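Local coordinates for protein proline dehydrogenase (Bradyrhizobium japonicum USDA 110, PDB 3HAZ) that probably oxidises L-proline to L-glutamate in two steps, joining an FAD-dependent proline dehydrogenase and an NAD-dependent aldehyde dehydrogenase in one polypeptide, at residues Ala115-Ala120 and Arg450-Tyr455; Glu776-Asp781 and Asp808-Met813; Glu199-Arg202 and Asp206-Arg209; Gln177-Gly182 and Ala215-Thr220. All coordinates share one frame; numbering follows the deposited sequence.

Contact 1. Residues Ala115-Ala120 and Arg450-Tyr455; sequences AFLVNA and RDLLAY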
loop_
_atom_site.group_PDB
_atom_site.type_symbol
_atom_site.label_atom_id
_atom_site.label_comp_id
_atom_site.label_asym_id
_atom_site.label_seq_id
_atom_site.Cartn_x
_atom_site.Cartn_y
_atom_site.Cartn_z
ATOM N N ALA A 115 -15.818 -0.660 -51.208
ATOM C CA ALA A 115 -16.829 -0.104 -52.124
ATOM C C ALA A 115 -17.322 -1.161 -53.103
ATOM O O ALA A 115 -18.492 -1.165 -53.502
ATOM C CB ALA A 115 -16.261 1.090 -52.901
ATOM N N PHE A 116 -16.411 -2.042 -53.504
ATOM C CA PHE A 116 -16.740 -3.143 -54.400
ATOM C C PHE A 116 -17.967 -3.922 -53.939
ATOM O O PHE A 116 -18.747 -4.390 -54.759
ATOM C CB PHE A 116 -15.562 -4.109 -54.527
ATOM C CG PHE A 116 -15.911 -5.399 -55.218
ATOM C CD1 PHE A 116 -16.066 -5.441 -56.598
ATOM C CD2 PHE A 116 -16.087 -6.571 -54.490
ATOM C CE1 PHE A 116 -16.387 -6.636 -57.245
ATOM C CE2 PHE A 116 -16.409 -7.770 -55.131
ATOM C CZ PHE A 116 -16.562 -7.799 -56.509
ATOM N N LEU A 117 -18.131 -4.059 -52.625
ATOM C CA LEU A 117 -19.235 -4.846 -52.072
ATOM C C LEU A 117 -20.611 -4.238 -52.344
ATOM O O LEU A 117 -21.613 -4.956 -52.379
ATOM C CB LEU A 117 -19.046 -5.064 -50.570
ATOM C CG LEU A 117 -17.800 -5.828 -50.130
ATOM C CD1 LEU A 117 -17.707 -5.841 -48.606
ATOM C CD2 LEU A 117 -17.802 -7.253 -50.684
ATOM N N VAL A 118 -20.679 -2.922 -52.525
ATOM C CA VAL A 118 -21.956 -2.315 -52.895
ATOM C C VAL A 118 -21.960 -1.817 -54.333
ATOM O O VAL A 118 -23.009 -1.722 -54.960
ATOM C CB VAL A 118 -22.363 -1.164 -51.948
ATOM C CG1 VAL A 118 -22.535 -1.685 -50.536
ATOM C CG2 VAL A 118 -21.345 -0.019 -52.006
ATOM N N ASN A 119 -20.777 -1.507 -54.846
ATOM C CA ASN A 119 -20.642 -0.904 -56.165
ATOM C C ASN A 119 -19.565 -1.650 -56.939
ATOM O O ASN A 119 -18.401 -1.252 -56.948
ATOM C CB ASN A 119 -20.297 0.587 -56.030
ATOM C CG ASN A 119 -20.280 1.325 -57.369
ATOM O OD1 ASN A 119 -20.388 0.717 -58.437
ATOM N ND2 ASN A 119 -20.141 2.647 -57.309
ATOM N N ALA A 120 -19.962 -2.746 -57.574
ATOM C CA ALA A 120 -19.020 -3.624 -58.262
ATOM C C ALA A 120 -18.120 -2.878 -59.250
ATOM O O ALA A 120 -16.915 -3.135 -59.320
ATOM C CB ALA A 120 -19.763 -4.754 -58.959
ATOM N N ARG A 450 -23.456 -7.230 -51.081
ATOM C CA ARG A 450 -23.981 -6.072 -50.357
ATOM C C ARG A 450 -24.406 -6.429 -48.930
ATOM O O ARG A 450 -24.645 -5.545 -48.112
ATOM C CB ARG A 450 -25.143 -5.434 -51.117
ATOM C CG ARG A 450 -26.367 -6.322 -51.227
ATOM C CD ARG A 450 -27.317 -5.807 -52.301
ATOM N NE ARG A 450 -27.967 -4.557 -51.919
ATOM C CZ ARG A 450 -28.735 -3.847 -52.741
ATOM N NH1 ARG A 450 -28.935 -4.269 -53.984
ATOM N NH2 ARG A 450 -29.301 -2.717 -52.326
ATOM N N ASP A 451 -24.468 -7.725 -48.631
ATOM C CA ASP A 451 -24.855 -8.191 -47.300
ATOM C C ASP A 451 -23.709 -8.857 -46.542
ATOM O O ASP A 451 -23.889 -9.345 -45.424
ATOM C CB ASP A 451 -26.036 -9.148 -47.406
ATOM C CG ASP A 451 -27.236 -8.500 -48.052
ATOM O OD1 ASP A 451 -27.614 -7.414 -47.582
ATOM O OD2 ASP A 451 -27.784 -9.061 -49.024
ATOM N N LEU A 452 -22.529 -8.868 -47.145
ATOM C CA LEU A 452 -21.385 -9.530 -46.527
ATOM C C LEU A 452 -20.841 -8.811 -45.281
ATOM O O LEU A 452 -20.647 -9.435 -44.239
ATOM C CB LEU A 452 -20.264 -9.710 -47.544
ATOM C CG LEU A 452 -18.983 -10.293 -46.949
ATOM C CD1 LEU A 452 -19.258 -11.658 -46.314
ATOM C CD2 LEU A 452 -17.900 -10.376 -48.004
ATOM N N LEU A 453 -20.576 -7.512 -45.399
ATOM C CA LEU A 453 -19.938 -6.753 -44.312
ATOM C C LEU A 453 -20.645 -6.910 -42.968
ATOM O O LEU A 453 -20.016 -7.234 -41.962
ATOM C CB LEU A 453 -19.865 -5.267 -44.660
ATOM C CG LEU A 453 -18.634 -4.652 -45.330
ATOM C CD1 LEU A 453 -18.745 -3.116 -45.274
ATOM C CD2 LEU A 453 -17.345 -5.123 -44.690
ATOM N N ALA A 454 -21.952 -6.664 -42.959
ATOM C CA ALA A 454 -22.748 -6.789 -41.743
ATOM C C ALA A 454 -22.587 -8.171 -41.113
ATOM O O ALA A 454 -22.505 -8.304 -39.891
ATOM C CB ALA A 454 -24.216 -6.501 -42.037
ATOM N N TYR A 455 -22.536 -9.195 -41.957
ATOM C CA TYR A 455 -22.392 -10.566 -41.496
ATOM C C TYR A 455 -20.967 -10.875 -41.009
ATOM O O TYR A 455 -20.784 -11.547 -39.994
ATOM C CB TYR A 455 -22.781 -11.531 -42.617
ATOM C CG TYR A 455 -22.643 -12.999 -42.264
ATOM C CD1 TYR A 455 -23.712 -13.710 -41.729
ATOM C CD2 TYR A 455 -21.449 -13.678 -42.481
ATOM C CE1 TYR A 455 -23.592 -15.058 -41.409
ATOM C CE2 TYR A 455 -21.317 -15.025 -42.166
ATOM C CZ TYR A 455 -22.390 -15.709 -41.632
ATOM O OH TYR A 455 -22.262 -17.046 -41.322
#
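The turn after helix 106-115 presses Leu117 against Leu452 and Leu453 at the start of helix 452-463. Leu117 carries its CG anti to its own carbonyl carbon (chi1 -61°), and from there the chain forks onto two partners. Its CD1 lands on the branch point of the nearer leucine, with Leu117 CD1 3.6 Å from Leu453 CG; these two side chains run at about a right angle. The same methyl also reaches Leu453 CD2, at 4.0 Å from Leu117 CD1. The other branch is looser: Leu117 CD2 meets Leu452 CD2 methyl to methyl at 4.1 Å. Helix 452-463 is the one that follows strand 440-448, the last strand of the proline dehydrogenase TIM barrel, whereas the turn belongs to the neighbouring helical region, which is probably part of the DNA-binding domain of the proline dehydrogenase family. Barrel and helical region thus meet here through leucines, and helix 71-85 completes the apolar cluster, with Val79 touching both Leu117 and Leu453. At the edge of the cluster, Leu117 O approaches Arg450 N to 3.2 Å, but the angle is too poor for a hydrogen bond. Arg450 CB lies near the same carbonyl oxygen, 3.8 Å from Leu117 O. With CG tucked between the backbone N and the carbonyl carbon (chi1 65°) and a bend at chi3, the guanidinium group of Arg450 leaves the leucines and comes close to two other arginines, Arg209 and Arg809. Next to it, Asp451 hydrogen-bonds through its carboxylate to the hydroxyl of Tyr210.

Contact 2. Residues Glu776-Asp781 and Asp808-Met813; sequences EQVADD and DRMIEM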
loop_
_atom_site.group_PDB
_atom_site.type_symbol
_atom_site.label_atom_id
_atom_site.label_comp_id
_atom_site.label_asym_id
_atom_site.label_seq_id
_atom_site.Cartn_x
_atom_site.Cartn_y
_atom_site.Cartn_z
ATOM N N GLU A 776 -25.502 0.284 -44.226
ATOM C CA GLU A 776 -26.677 0.083 -43.374
ATOM C C GLU A 776 -26.573 0.846 -42.049
ATOM O O GLU A 776 -27.579 1.292 -41.501
ATOM C CB GLU A 776 -26.880 -1.402 -43.044
ATOM C CG GLU A 776 -27.042 -2.317 -44.231
ATOM C CD GLU A 776 -25.724 -2.894 -44.705
ATOM O OE1 GLU A 776 -24.835 -2.111 -45.093
ATOM O OE2 GLU A 776 -25.586 -4.135 -44.701
ATOM N N GLN A 777 -25.363 0.956 -41.515
ATOM C CA GLN A 777 -25.170 1.660 -40.253
ATOM C C GLN A 777 -25.148 3.162 -40.497
ATOM O O GLN A 777 -25.680 3.935 -39.698
ATOM C CB GLN A 777 -23.888 1.204 -39.547
ATOM C CG GLN A 777 -23.923 -0.244 -39.078
ATOM C CD GLN A 777 -25.057 -0.528 -38.099
ATOM O OE1 GLN A 777 -25.516 -1.668 -37.975
ATOM N NE2 GLN A 777 -25.511 0.507 -37.400
ATOM N N VAL A 778 -24.541 3.574 -41.608
ATOM C CA VAL A 778 -24.603 4.973 -42.015
ATOM C C VAL A 778 -26.054 5.403 -42.133
ATOM O O VAL A 778 -26.442 6.465 -41.640
ATOM C CB VAL A 778 -23.887 5.229 -43.350
ATOM C CG1 VAL A 778 -24.175 6.652 -43.846
ATOM C CG2 VAL A 778 -22.389 5.015 -43.187
ATOM N N ALA A 779 -26.864 4.572 -42.777
ATOM C CA ALA A 779 -28.249 4.950 -43.012
ATOM C C ALA A 779 -29.004 5.070 -41.690
ATOM O O ALA A 779 -29.743 6.023 -41.484
ATOM C CB ALA A 779 -28.940 3.965 -43.965
ATOM N N ASP A 780 -28.807 4.103 -40.796
ATOM C CA ASP A 780 -29.401 4.164 -39.465
ATOM C C ASP A 780 -29.018 5.461 -38.755
ATOM O O ASP A 780 -29.870 6.186 -38.242
ATOM C CB ASP A 780 -28.920 2.991 -38.603
ATOM C CG ASP A 780 -29.587 1.678 -38.963
ATOM O OD1 ASP A 780 -30.495 1.669 -39.823
ATOM O OD2 ASP A 780 -29.194 0.647 -38.379
ATOM N N ASP A 781 -27.720 5.734 -38.715
ATOM C CA ASP A 781 -27.207 6.849 -37.937
ATOM C C ASP A 781 -27.538 8.197 -38.571
ATOM O O ASP A 781 -27.658 9.197 -37.867
ATOM C CB ASP A 781 -25.697 6.711 -37.730
ATOM C CG ASP A 781 -25.340 5.539 -36.842
ATOM O OD1 ASP A 781 -26.237 5.045 -36.122
ATOM O OD2 ASP A 781 -24.168 5.111 -36.868
ATOM N N ASP A 808 -24.636 6.646 -54.204
ATOM C CA ASP A 808 -25.939 6.249 -54.732
ATOM C C ASP A 808 -26.641 5.263 -53.802
ATOM O O ASP A 808 -27.839 5.376 -53.538
ATOM C CB ASP A 808 -25.797 5.634 -56.136
ATOM C CG ASP A 808 -25.450 6.672 -57.204
ATOM O OD1 ASP A 808 -25.842 7.850 -57.054
ATOM O OD2 ASP A 808 -24.786 6.305 -58.195
ATOM N N ARG A 809 -25.892 4.283 -53.323
ATOM C CA ARG A 809 -26.440 3.289 -52.405
ATOM C C ARG A 809 -26.762 3.921 -51.052
ATOM O O ARG A 809 -27.852 3.741 -50.512
ATOM C CB ARG A 809 -25.461 2.122 -52.239
ATOM C CG ARG A 809 -25.808 1.156 -51.108
ATOM C CD ARG A 809 -27.190 0.557 -51.308
ATOM N NE ARG A 809 -27.388 0.091 -52.682
ATOM C CZ ARG A 809 -26.846 -1.009 -53.196
ATOM N NH1 ARG A 809 -27.095 -1.343 -54.459
ATOM N NH2 ARG A 809 -26.051 -1.775 -52.457
ATOM N N MET A 810 -25.824 4.680 -50.505
ATOM C CA MET A 810 -26.066 5.316 -49.209
ATOM C C MET A 810 -27.255 6.283 -49.234
ATOM O O MET A 810 -28.101 6.265 -48.337
ATOM C CB MET A 810 -24.797 5.988 -48.693
ATOM C CG MET A 810 -23.767 4.969 -48.172
ATOM S SD MET A 810 -22.359 5.750 -47.377
ATOM C CE MET A 810 -21.313 4.332 -47.008
ATOM N N ILE A 811 -27.338 7.097 -50.281
ATOM C CA ILE A 811 -28.424 8.061 -50.406
ATOM C C ILE A 811 -29.768 7.348 -50.554
ATOM O O ILE A 811 -30.752 7.705 -49.903
ATOM C CB ILE A 811 -28.188 9.010 -51.602
ATOM C CG1 ILE A 811 -27.067 10.002 -51.273
ATOM C CG2 ILE A 811 -29.474 9.740 -51.973
ATOM C CD1 ILE A 811 -26.574 10.800 -52.474
ATOM N N GLU A 812 -29.797 6.339 -51.414
ATOM C CA GLU A 812 -30.985 5.523 -51.628
ATOM C C GLU A 812 -31.440 4.813 -50.339
ATOM O O GLU A 812 -32.639 4.654 -50.089
ATOM C CB GLU A 812 -30.707 4.504 -52.745
ATOM C CG GLU A 812 -31.553 3.248 -52.697
ATOM C CD GLU A 812 -31.045 2.161 -53.645
ATOM O OE1 GLU A 812 -30.005 1.519 -53.348
ATOM O OE2 GLU A 812 -31.695 1.950 -54.690
ATOM N N MET A 813 -30.488 4.382 -49.519
ATOM C CA MET A 813 -30.843 3.668 -48.291
ATOM C C MET A 813 -31.390 4.632 -47.220
ATOM O O MET A 813 -32.358 4.325 -46.520
ATOM C CB MET A 813 -29.659 2.853 -47.760
ATOM C CG MET A 813 -30.083 1.653 -46.928
ATOM S SD MET A 813 -28.725 0.779 -46.131
ATOM C CE MET A 813 -27.826 0.130 -47.532
#
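Met813 N donates to Arg809 O at 2.9 Å, an ordinary helical bond in the turn that carries the side chain reaching helix 775-787. One turn back on the same helix, Arg809 NE makes a salt bridge to Glu812 OE1 at 3.1 Å, the oxygen lying 21° out of the guanidinium plane. The contact itself is apolar. Met813 sends its CG anti to the backbone N (chi1 -154°) and across to the facing helix, where its sulfur sits against backbone and side chain alike: Met813 SD is 3.5 Å from Glu776 CA and 3.9 Å from Ala779 CB. The bend at chi3 then lays the terminal methyl beside the backbone N and the CG of Glu776. An alanine in place of Met813 would probably open a gap beside Glu776 and Ala779, with the two helices losing much of what joins them. Met810 reaches over more extended, crossing Val778 at about a right angle; its tip splits between the two valine methyls, with Met810 CE 4.0 Å from Val778 CG2 and Met810 SD 4.1 Å from Val778 CG1. The axes approach to 9.1 Å and cross at -41°, running roughly in the same direction. Helix 775-787 links the adjacent parallel strands 765-769 and 797-803, and helix 804-819 follows directly: a beta-alpha-beta crossover and the next helix packed beside it, in the aldehyde dehydrogenase domain.

Contact 3. Residues Glu199-Arg202 and Asp206-Arg209; sequences EGAR and DARR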
loop_
_atom_site.group_PDB
_atom_site.type_symbol
_atom_site.label_atom_id
_atom_site.label_comp_id
_atom_site.label_asym_id
_atom_site.label_seq_id
_atom_site.Cartn_x
_atom_site.Cartn_y
_atom_site.Cartn_z
ATOM N N GLU A 199 -29.928 -9.420 -43.317
ATOM C CA GLU A 199 -30.475 -8.991 -42.033
ATOM C C GLU A 199 -30.853 -7.505 -42.067
ATOM O O GLU A 199 -30.329 -6.737 -42.881
ATOM C CB GLU A 199 -29.469 -9.233 -40.908
ATOM C CG GLU A 199 -28.404 -8.157 -40.799
ATOM C CD GLU A 199 -27.493 -8.347 -39.596
ATOM O OE1 GLU A 199 -27.265 -9.511 -39.198
ATOM O OE2 GLU A 199 -27.003 -7.333 -39.052
ATOM N N GLY A 200 -31.767 -7.112 -41.189
ATOM C CA GLY A 200 -32.141 -5.715 -41.028
ATOM C C GLY A 200 -32.390 -4.934 -42.306
ATOM O O GLY A 200 -31.598 -4.076 -42.687
ATOM N N ALA A 201 -33.492 -5.222 -42.982
ATOM C CA ALA A 201 -33.923 -4.354 -44.071
ATOM C C ALA A 201 -34.035 -2.918 -43.552
ATOM O O ALA A 201 -34.630 -2.669 -42.504
ATOM C CB ALA A 201 -35.258 -4.816 -44.625
ATOM N N ARG A 202 -33.444 -1.981 -44.278
ATOM C CA ARG A 202 -33.587 -0.564 -43.967
ATOM C C ARG A 202 -34.682 0.084 -44.808
ATOM O O ARG A 202 -35.207 1.139 -44.455
ATOM C CB ARG A 202 -32.266 0.168 -44.207
ATOM C CG ARG A 202 -31.371 0.260 -42.985
ATOM C CD ARG A 202 -31.033 -1.103 -42.415
ATOM N NE ARG A 202 -30.156 -0.994 -41.251
ATOM C CZ ARG A 202 -29.435 -1.994 -40.758
ATOM N NH1 ARG A 202 -28.665 -1.788 -39.698
ATOM N NH2 ARG A 202 -29.477 -3.198 -41.329
ATOM N N ASP A 206 -35.465 -3.240 -49.712
ATOM C CA ASP A 206 -34.590 -4.254 -49.097
ATOM C C ASP A 206 -35.408 -5.473 -48.693
ATOM O O ASP A 206 -35.020 -6.609 -48.960
ATOM C CB ASP A 206 -33.910 -3.736 -47.829
ATOM C CG ASP A 206 -32.708 -2.861 -48.109
ATOM O OD1 ASP A 206 -32.058 -3.037 -49.156
ATOM O OD2 ASP A 206 -32.406 -2.001 -47.249
ATOM N N ALA A 207 -36.524 -5.225 -48.010
ATOM C CA ALA A 207 -37.385 -6.303 -47.530
ATOM C C ALA A 207 -37.899 -7.200 -48.661
ATOM O O ALA A 207 -38.043 -8.406 -48.474
ATOM C CB ALA A 207 -38.552 -5.744 -46.725
ATOM N N ARG A 208 -38.187 -6.607 -49.821
ATOM C CA ARG A 208 -38.647 -7.371 -50.988
ATOM C C ARG A 208 -37.498 -8.177 -51.584
ATOM O O ARG A 208 -37.667 -9.330 -51.991
ATOM C CB ARG A 208 -39.235 -6.446 -52.063
ATOM C CG ARG A 208 -40.475 -5.666 -51.621
ATOM C CD ARG A 208 -41.280 -5.130 -52.816
ATOM N NE ARG A 208 -40.550 -4.113 -53.571
ATOM C CZ ARG A 208 -40.496 -2.828 -53.225
ATOM N NH1 ARG A 208 -41.123 -2.411 -52.132
ATOM N NH2 ARG A 208 -39.811 -1.962 -53.962
ATOM N N ARG A 209 -36.326 -7.555 -51.647
ATOM C CA ARG A 209 -35.154 -8.217 -52.199
ATOM C C ARG A 209 -34.811 -9.448 -51.369
ATOM O O ARG A 209 -34.535 -10.512 -51.910
ATOM C CB ARG A 209 -33.962 -7.262 -52.232
ATOM C CG ARG A 209 -32.669 -7.935 -52.641
ATOM C CD ARG A 209 -31.589 -6.912 -52.932
ATOM N NE ARG A 209 -31.243 -6.141 -51.744
ATOM C CZ ARG A 209 -30.446 -6.584 -50.780
ATOM N NH1 ARG A 209 -29.917 -7.802 -50.861
ATOM N NH2 ARG A 209 -30.181 -5.812 -49.736
#
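Leading up to Ala201 and Arg202, the two residues that meet the helix, the chain passes Gly200 at phi 46°; a side chain there would collide with the guanidinium group of Arg202. Gly200 O instead receives Arg202 NH2 at 2.7 Å, in the carbonyl plane and on a lone pair, which folds the arginine back over its own loop. Ala201 points its methyl at the first turn of the helix, where Ala201 CB touches Asp206 CB at 3.6 Å, and the methyl of Ala207 flanks it. Next, Arg202 N donates to Asp206 OD2 at 3.1 Å with an N-H...O angle of 148°, and OD2 receives it on its anti lone pair, turned away from OD1. OD1 takes a weak bond from Arg209 NH2, part of a salt bridge one turn along. A leucine in place of Asp206 would probably leave the Arg202 amide without its acceptor and Arg209 without one of its carboxylate partners. The loop joins barrel strand 193-196 to helix 204-223, a beta-alpha unit of the TIM barrel. Ser241, on helix 240-243, hydrogen-bonds with Gly200 through its hydroxyl and with Ala201 backbone to backbone, and helix 775-787 of the aldehyde dehydrogenase part lies against Arg202.

Contact 4. Residues Gln177-Gly182 and Ala215-Thr220; sequences QALERG and ASAIET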
loop_
_atom_site.group_PDB
_atom_site.type_symbol
_atom_site.label_atom_id
_atom_site.label_comp_id
_atom_site.label_asym_id
_atom_site.label_seq_id
_atom_site.Cartn_x
_atom_site.Cartn_y
_atom_site.Cartn_z
ATOM N N GLN A 177 -26.262 -15.253 -58.656
ATOM C CA GLN A 177 -24.870 -15.600 -58.904
ATOM C C GLN A 177 -24.357 -16.491 -57.775
ATOM O O GLN A 177 -23.679 -17.489 -58.014
ATOM C CB GLN A 177 -24.033 -14.326 -59.017
ATOM C CG GLN A 177 -22.522 -14.529 -59.066
ATOM C CD GLN A 177 -21.801 -13.285 -59.589
ATOM O OE1 GLN A 177 -21.080 -12.605 -58.847
ATOM N NE2 GLN A 177 -22.024 -12.964 -60.870
ATOM N N ALA A 178 -24.695 -16.121 -56.543
ATOM C CA ALA A 178 -24.319 -16.912 -55.378
ATOM C C ALA A 178 -24.871 -18.328 -55.491
ATOM O O ALA A 178 -24.145 -19.294 -55.303
ATOM C CB ALA A 178 -24.822 -16.253 -54.099
ATOM N N LEU A 179 -26.160 -18.430 -55.800
ATOM C CA LEU A 179 -26.843 -19.712 -55.901
ATOM C C LEU A 179 -26.267 -20.590 -57.010
ATOM O O LEU A 179 -26.104 -21.796 -56.830
ATOM C CB LEU A 179 -28.347 -19.500 -56.117
ATOM C CG LEU A 179 -29.108 -18.968 -54.903
ATOM C CD1 LEU A 179 -30.520 -18.563 -55.301
ATOM C CD2 LEU A 179 -29.123 -20.006 -53.751
ATOM N N GLU A 180 -25.969 -19.990 -58.158
ATOM C CA GLU A 180 -25.352 -20.743 -59.247
ATOM C C GLU A 180 -23.979 -21.259 -58.813
ATOM O O GLU A 180 -23.602 -22.399 -59.108
ATOM C CB GLU A 180 -25.231 -19.885 -60.518
ATOM C CG GLU A 180 -24.811 -20.673 -61.754
ATOM C CD GLU A 180 -25.817 -21.751 -62.141
ATOM O OE1 GLU A 180 -27.034 -21.567 -61.896
ATOM O OE2 GLU A 180 -25.384 -22.786 -62.684
ATOM N N ARG A 181 -23.238 -20.422 -58.098
ATOM C CA ARG A 181 -21.904 -20.798 -57.655
ATOM C C ARG A 181 -21.950 -21.912 -56.617
ATOM O O ARG A 181 -21.026 -22.719 -56.520
ATOM C CB ARG A 181 -21.153 -19.594 -57.087
ATOM C CG ARG A 181 -19.663 -19.840 -56.917
ATOM C CD ARG A 181 -19.006 -18.780 -56.044
ATOM N NE ARG A 181 -19.457 -17.431 -56.378
ATOM C CZ ARG A 181 -19.095 -16.764 -57.470
ATOM N NH1 ARG A 181 -19.553 -15.535 -57.678
ATOM N NH2 ARG A 181 -18.278 -17.322 -58.353
ATOM N N GLY A 182 -23.030 -21.958 -55.845
ATOM C CA GLY A 182 -23.126 -22.914 -54.757
ATOM C C GLY A 182 -23.740 -24.245 -55.144
ATOM O O GLY A 182 -23.846 -25.143 -54.312
ATOM N N ALA A 215 -36.829 -16.842 -51.392
ATOM C CA ALA A 215 -37.693 -17.588 -52.296
ATOM C C ALA A 215 -36.847 -18.308 -53.328
ATOM O O ALA A 215 -37.044 -19.491 -53.583
ATOM C CB ALA A 215 -38.697 -16.657 -52.974
ATOM N N SER A 216 -35.892 -17.587 -53.910
ATOM C CA SER A 216 -34.973 -18.174 -54.880
ATOM C C SER A 216 -34.114 -19.276 -54.260
ATOM O O SER A 216 -33.861 -20.299 -54.900
ATOM C CB SER A 216 -34.075 -17.100 -55.510
ATOM O OG SER A 216 -34.818 -16.217 -56.338
ATOM N N ALA A 217 -33.664 -19.072 -53.021
ATOM C CA ALA A 217 -32.809 -20.058 -52.355
ATOM C C ALA A 217 -33.576 -21.358 -52.097
ATOM O O ALA A 217 -33.060 -22.459 -52.293
ATOM C CB ALA A 217 -32.244 -19.486 -51.032
ATOM N N ILE A 218 -34.813 -21.209 -51.636
ATOM C CA ILE A 218 -35.692 -22.339 -51.397
ATOM C C ILE A 218 -35.888 -23.196 -52.666
ATOM O O ILE A 218 -35.852 -24.421 -52.596
ATOM C CB ILE A 218 -37.040 -21.860 -50.820
ATOM C CG1 ILE A 218 -36.855 -21.443 -49.358
ATOM C CG2 ILE A 218 -38.105 -22.944 -50.940
ATOM C CD1 ILE A 218 -38.045 -20.665 -48.779
ATOM N N GLU A 219 -36.069 -22.559 -53.823
ATOM C CA GLU A 219 -36.170 -23.303 -55.078
ATOM C C GLU A 219 -34.865 -24.023 -55.423
ATOM O O GLU A 219 -34.873 -25.203 -55.791
ATOM C CB GLU A 219 -36.616 -22.399 -56.227
ATOM C CG GLU A 219 -38.022 -21.871 -56.046
ATOM C CD GLU A 219 -38.997 -22.962 -55.631
ATOM O OE1 GLU A 219 -39.085 -23.990 -56.339
ATOM O OE2 GLU A 219 -39.683 -22.789 -54.602
ATOM N N THR A 220 -33.742 -23.324 -55.292
ATOM C CA THR A 220 -32.443 -23.940 -55.547
ATOM C C THR A 220 -32.217 -25.152 -54.646
ATOM O O THR A 220 -31.892 -26.242 -55.122
ATOM C CB THR A 220 -31.288 -22.942 -55.348
ATOM O OG1 THR A 220 -31.404 -21.891 -56.312
ATOM C CG2 THR A 220 -29.931 -23.640 -55.511
#
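Leu179 reaches from helix 175-182 into the side of helix 204-223, and its atoms can be followed outward one by one. Its CB starts near a hydroxyl, with Leu179 CB 3.9 Å from Thr220 OG1. CG, placed anti to the carbonyl carbon by a chi1 of -71°, stays alongside the same oxygen and carries the fork toward the other helix. There the two methyls part. CD1 comes nearest to the threonine, Leu179 CD1 lying 3.6 Å from Thr220 OG1, and on its other contacts it rests against the preceding turn: Leu179 CD1 is 3.8 Å from Ser216 O and also 3.8 Å from Ser216 CB. CD2 goes to the small residue, where Leu179 CD2 approaches Ala217 CA to 3.9 Å and the alanine methyl a little farther off, while it also touches CB and CG2 of Thr220. Ser216, Ala217 and Thr220, from successive turns, thus all touch one leucine.

The helices run nearly alongside, their axes 10.6 Å apart at closest and crossing at -17°. Behind them Phe194, on barrel strand 193-196, touches both Leu179 and Ala217. The pair therefore joins the helix ahead of that first barrel strand to the helix that follows it, on the outside of the barrel. Ser216 OG is taken up by Asp212 O within its own helix. What crosses is van der Waals contact, a branched hydrocarbon against a hydroxyl, a carbonyl oxygen and methyls, so the grip depends on shape rather than on any directed bond.

How the contacts relate
Contacts 1, 2 and 3 form one cluster, with centres 12 to 14 Å apart; salt bridges tie contact 3 to each of the other two, which meet by packing, with Arg450 beside Arg809. Arg202 NH1 of contact 3 bridges to Asp780 OD2 of contact 2 at 2.8 Å, joining the proline dehydrogenase and aldehyde dehydrogenase parts. Arg209 NH1 of contact 3 forms a salt bridge with Asp451 OD2 of contact 1 at 3.1 Å. Contact 4 shares helix 204-223 with contact 3 but stands apart, its nearest atoms about 7 Å from contacts 1 and 3. Along the chain, contact 3 is nested within contact 4, and both within contact 1. All four lie away from the FAD and NAD pockets.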